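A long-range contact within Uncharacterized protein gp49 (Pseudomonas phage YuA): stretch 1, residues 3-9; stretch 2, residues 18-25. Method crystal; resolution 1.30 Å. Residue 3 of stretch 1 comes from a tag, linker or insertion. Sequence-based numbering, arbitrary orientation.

Stretch 1, residues 3-9: AMLAEFE
Stretch 2 (18-25) LIVVTYWE

What forms the apolar centre? Phe8, chi1 p with chi2 96°, sets its ring against Ile19, whose CB stands over one face, 3.9 Å from the centroid of the Phe8 ring. Phe8 CZ meets Ile19 CG2 at 3.7 Å, and Val21 CG2 lies at the ring edge, 4.2 Å from Phe8 CE2. Ile19 is m, m and Val21 t; their branched apolar side chains offer methyl groups to the ring. Small Ala6 shares their face; it, Ile19, Val20 and Val21 are buried, and the stretches together bury 569 Å².

What occupies the other face? Val20, Glu7, Leu18 and Glu9 do. Glu7 CB, the last atom modelled, lies 4.0 Å from CG of Leu18, which is t, p. From the loop before the strand, selenomethionine Met4 (t, m, m) reaches Val20, its CG 3.5 Å from Val20 CG1.

How are the backbones joined? The strands run antiparallel at 161°, extended, pairing Glu7 with Val20, Phe8 with Ile19 and Glu9 with Leu18. Phe8 N donates to Ile19 O (3.0 Å) and Ile19 N to Phe8 O (2.8 Å); Val21 N donates to Ala6 O (2.8 Å). Glu7 CA approaches Ile19 O at 3.1 Å.

What closes the edge? Leu5, at phi/psi -79/-46, donates from N to Val21 O (2.9 Å); its m, t side chain sets CD1 3.9 Å from Trp24 CB. Beyond it, one water accepts from tag-derived Ala3 N (2.6 Å) and donates to Ala3 O (2.6 Å) and Thr22 O (2.7 Å), bridging the stretches.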

ATOM      1  N   ALA A   3       2.808 -11.466  -8.156  1.00 27.91           N
ATOM      2  CA  ALA A   3       4.286 -11.341  -8.035  1.00 27.35           C
ATOM      3  C   ALA A   3       4.743 -10.191  -7.153  1.00 26.64           C
ATOM      4  O   ALA A   3       4.442 -10.118  -5.969  1.00 27.33           O
ATOM      5  CB  ALA A   3       4.886 -11.185  -9.380  1.00 26.84           C
HETATM    6  N   MSE A   4       5.486  -9.295  -7.771  1.00 25.12           N
HETATM    7  CA  MSE A   4       6.201  -8.265  -7.079  1.00 23.00           C
HETATM    8  C   MSE A   4       5.925  -7.109  -7.996  1.00 21.18           C
HETATM    9  O   MSE A   4       6.534  -6.992  -9.051  1.00 21.85           O
HETATM   10  CB  MSE A   4       7.680  -8.657  -7.084  1.00 23.60           C
HETATM   11  CG  MSE A   4       8.551  -8.022  -6.035  1.00 26.26           C
HETATM   12 SE   MSE A   4       8.737  -6.102  -6.235  1.00 30.91          SE
HETATM   13  CE  MSE A   4       9.582  -6.001  -7.969  1.00 30.80           C
ATOM     14  N   LEU A   5       4.963  -6.275  -7.626  1.00 18.64           N
ATOM     15  CA  LEU A   5       4.540  -5.198  -8.500  1.00 17.54           C
ATOM     16  C   LEU A   5       5.493  -4.013  -8.471  1.00 17.09           C
ATOM     17  O   LEU A   5       5.876  -3.495  -9.528  1.00 17.86           O
ATOM     18  CB  LEU A   5       3.107  -4.770  -8.174  1.00 17.94           C
ATOM     19  CG  LEU A   5       2.068  -5.897  -8.084  1.00 18.66           C
ATOM     20  CD1 LEU A   5       0.742  -5.317  -7.682  1.00 19.75           C
ATOM     21  CD2 LEU A   5       1.910  -6.700  -9.403  1.00 19.79           C
ATOM     22  N   ALA A   6       5.895  -3.616  -7.267  1.00 15.49           N
ATOM     23  CA  ALA A   6       6.680  -2.411  -7.068  1.00 14.24           C
ATOM     24  C   ALA A   6       7.408  -2.534  -5.755  1.00 13.24           C
ATOM     25  O   ALA A   6       6.962  -3.233  -4.839  1.00 12.89           O
ATOM     26  CB  ALA A   6       5.781  -1.174  -7.055  1.00 14.84           C
ATOM     27  N   GLU A   7       8.541  -1.858  -5.656  1.00 13.67           N
ATOM     28  CA  GLU A   7       9.289  -1.787  -4.410  1.00 14.01           C
ATOM     29  C   GLU A   7       9.694  -0.341  -4.203  1.00 14.34           C
ATOM     30  O   GLU A   7       9.975   0.376  -5.172  1.00 14.72           O
ATOM     31  CB  GLU A   7      10.538  -2.675  -4.442  1.00 15.72           C
ATOM     32  N   PHE A   8       9.697   0.102  -2.958  1.00 13.37           N
ATOM     33  CA  PHE A   8      10.224   1.417  -2.635  1.00 13.56           C
ATOM     34  C   PHE A   8      10.881   1.422  -1.263  1.00 13.25           C
ATOM     35  O   PHE A   8      10.519   0.646  -0.381  1.00 13.80           O
ATOM     36  CB  PHE A   8       9.151   2.509  -2.749  1.00 13.70           C
ATOM     37  CG  PHE A   8       7.960   2.326  -1.841  1.00 13.06           C
ATOM     38  CD1 PHE A   8       7.902   2.969  -0.602  1.00 12.55           C
ATOM     39  CD2 PHE A   8       6.868   1.551  -2.244  1.00 12.99           C
ATOM     40  CE1 PHE A   8       6.784   2.821   0.235  1.00 13.38           C
ATOM     41  CE2 PHE A   8       5.744   1.416  -1.418  1.00 13.58           C
ATOM     42  CZ  PHE A   8       5.706   2.047  -0.178  1.00 13.72           C
ATOM     43  N   GLU A   9      11.869   2.295  -1.099  1.00 14.44           N
ATOM     44  CA  GLU A   9      12.536   2.452   0.184  1.00 15.21           C
ATOM     45  C   GLU A   9      11.639   3.228   1.150  1.00 14.97           C
ATOM     46  O   GLU A   9      10.995   4.217   0.773  1.00 15.98           O
ATOM     47  CB  GLU A   9      13.887   3.154   0.001  1.00 16.01           C
ATOM     48  N   LEU A  18      12.810  -1.980   2.663  1.00 13.73           N
ATOM     49  CA  LEU A  18      12.126  -1.951   1.400  1.00 13.34           C
ATOM     50  C   LEU A  18      10.685  -2.357   1.658  1.00 12.63           C
ATOM     51  O   LEU A  18      10.406  -3.297   2.416  1.00 13.61           O
ATOM     52  CB  LEU A  18      12.789  -2.939   0.453  1.00 14.63           C
ATOM     53  CG  LEU A  18      12.727  -2.798  -1.046  1.00 16.52           C
ATOM     54  CD1 LEU A  18      13.263  -1.454  -1.497  1.00 16.51           C
ATOM     55  CD2 LEU A  18      13.577  -3.906  -1.619  1.00 17.86           C
ATOM     56  N   ILE A  19       9.763  -1.646   1.033  1.00 11.21           N
ATOM     57  CA  ILE A  19       8.367  -2.080   0.998  1.00 10.49           C
ATOM     58  C   ILE A  19       8.131  -2.690  -0.383  1.00 10.06           C
ATOM     59  O   ILE A  19       8.398  -2.062  -1.408  1.00 10.91           O
ATOM     60  CB  ILE A  19       7.390  -0.901   1.251  1.00 10.40           C
ATOM     61  CG1 ILE A  19       7.670  -0.242   2.616  1.00 11.08           C
ATOM     62  CG2 ILE A  19       5.921  -1.365   1.130  1.00 11.66           C
ATOM     63  CD1 ILE A  19       7.618  -1.135   3.834  1.00 11.85           C
ATOM     64  N   VAL A  20       7.656  -3.930  -0.407  1.00 10.80           N
ATOM     65  CA  VAL A  20       7.345  -4.598  -1.657  1.00 11.38           C
ATOM     66  C   VAL A  20       5.827  -4.749  -1.727  1.00 10.46           C
ATOM     67  O   VAL A  20       5.183  -5.238  -0.785  1.00 11.28           O
ATOM     68  CB  VAL A  20       8.066  -5.961  -1.730  1.00 12.36           C
ATOM     69  CG1 VAL A  20       7.531  -6.830  -2.867  1.00 14.66           C
ATOM     70  CG2 VAL A  20       9.550  -5.722  -1.892  1.00 13.57           C
ATOM     71  N   VAL A  21       5.256  -4.277  -2.829  1.00 10.28           N
ATOM     72  CA  VAL A  21       3.827  -4.385  -3.047  1.00 10.34           C
ATOM     73  C   VAL A  21       3.559  -5.659  -3.841  1.00 10.92           C
ATOM     74  O   VAL A  21       4.079  -5.824  -4.951  1.00 11.70           O
ATOM     75  CB  VAL A  21       3.303  -3.153  -3.814  1.00 10.17           C
ATOM     76  CG1 VAL A  21       1.789  -3.210  -3.937  1.00 10.39           C
ATOM     77  CG2 VAL A  21       3.724  -1.854  -3.122  1.00 11.51           C
ATOM     78  N   THR A  22       2.760  -6.558  -3.263  1.00 11.90           N
ATOM     79  CA  THR A  22       2.519  -7.877  -3.865  1.00 12.88           C
ATOM     80  C   THR A  22       1.166  -7.985  -4.560  1.00 12.19           C
ATOM     81  O   THR A  22       0.959  -8.874  -5.391  1.00 13.32           O
ATOM     82  CB  THR A  22       2.633  -9.009  -2.835  1.00 14.08           C
ATOM     83  OG1 THR A  22       1.669  -8.807  -1.809  1.00 16.22           O
ATOM     84  CG2 THR A  22       4.032  -9.053  -2.209  1.00 16.68           C
ATOM     85  N   TYR A  23       0.235  -7.117  -4.181  1.00 11.56           N
ATOM     86  CA  TYR A  23      -1.068  -7.047  -4.835  1.00 11.42           C
ATOM     87  C   TYR A  23      -1.542  -5.602  -4.776  1.00 10.72           C
ATOM     88  O   TYR A  23      -1.402  -4.964  -3.740  1.00 10.91           O
ATOM     89  CB  TYR A  23      -2.090  -7.997  -4.175  1.00 12.44           C
ATOM     90  CG  TYR A  23      -3.400  -7.968  -4.936  1.00 16.13           C
ATOM     91  CD1 TYR A  23      -3.560  -8.707  -6.113  1.00 19.94           C
ATOM     92  CD2 TYR A  23      -4.440  -7.137  -4.542  1.00 19.85           C
ATOM     93  CE1 TYR A  23      -4.741  -8.641  -6.856  1.00 20.14           C
ATOM     94  CE2 TYR A  23      -5.628  -7.071  -5.274  1.00 20.35           C
ATOM     95  CZ  TYR A  23      -5.760  -7.810  -6.418  1.00 20.95           C
ATOM     96  OH  TYR A  23      -6.928  -7.729  -7.132  1.00 23.12           O
ATOM     97  N   TRP A  24      -2.105  -5.098  -5.869  1.00 10.18           N
ATOM     98  CA  TRP A  24      -2.711  -3.761  -5.847  1.00  9.85           C
ATOM     99  C   TRP A  24      -4.016  -3.745  -6.609  1.00  9.43           C
ATOM    100  O   TRP A  24      -4.055  -4.087  -7.783  1.00 10.18           O
ATOM    101  CB  TRP A  24      -1.775  -2.638  -6.344  1.00  9.98           C
ATOM    102  CG  TRP A  24      -2.391  -1.284  -6.107  1.00  9.61           C
ATOM    103  CD1 TRP A  24      -2.887  -0.420  -7.039  1.00 10.12           C
ATOM    104  CD2 TRP A  24      -2.613  -0.664  -4.832  1.00  9.05           C
ATOM    105  NE1 TRP A  24      -3.385   0.704  -6.421  1.00 10.31           N
ATOM    106  CE2 TRP A  24      -3.252   0.572  -5.066  1.00  9.54           C
ATOM    107  CE3 TRP A  24      -2.330  -1.038  -3.517  1.00 10.10           C
ATOM    108  CZ2 TRP A  24      -3.604   1.449  -4.023  1.00 10.17           C
ATOM    109  CZ3 TRP A  24      -2.676  -0.172  -2.476  1.00 11.30           C
ATOM    110  CH2 TRP A  24      -3.313   1.050  -2.739  1.00 10.40           C
ATOM    111  N   GLU A  25      -5.084  -3.325  -5.943  1.00  9.81           N
ATOM    112  CA  GLU A  25      -6.367  -3.147  -6.601  1.00 10.56           C
ATOM    113  C   GLU A  25      -6.474  -1.674  -6.971  1.00 10.33           C
ATOM    114  O   GLU A  25      -6.591  -0.840  -6.088  1.00  9.99           O
ATOM    115  CB  GLU A  25      -7.517  -3.544  -5.675  1.00 11.27           C
ATOM    116  CG  GLU A  25      -8.869  -3.647  -6.394  1.00 12.64           C
ATOM    117  CD  GLU A  25      -8.859  -4.693  -7.480  1.00 13.19           C
ATOM    118  OE1 GLU A  25      -8.613  -5.872  -7.160  1.00 15.57           O
ATOM    119  OE2 GLU A  25      -9.109  -4.341  -8.654  1.00 16.54           O
TER
HETATM  120  O   HOH W   1       2.150 -11.294  -5.675  1.00 23.76           O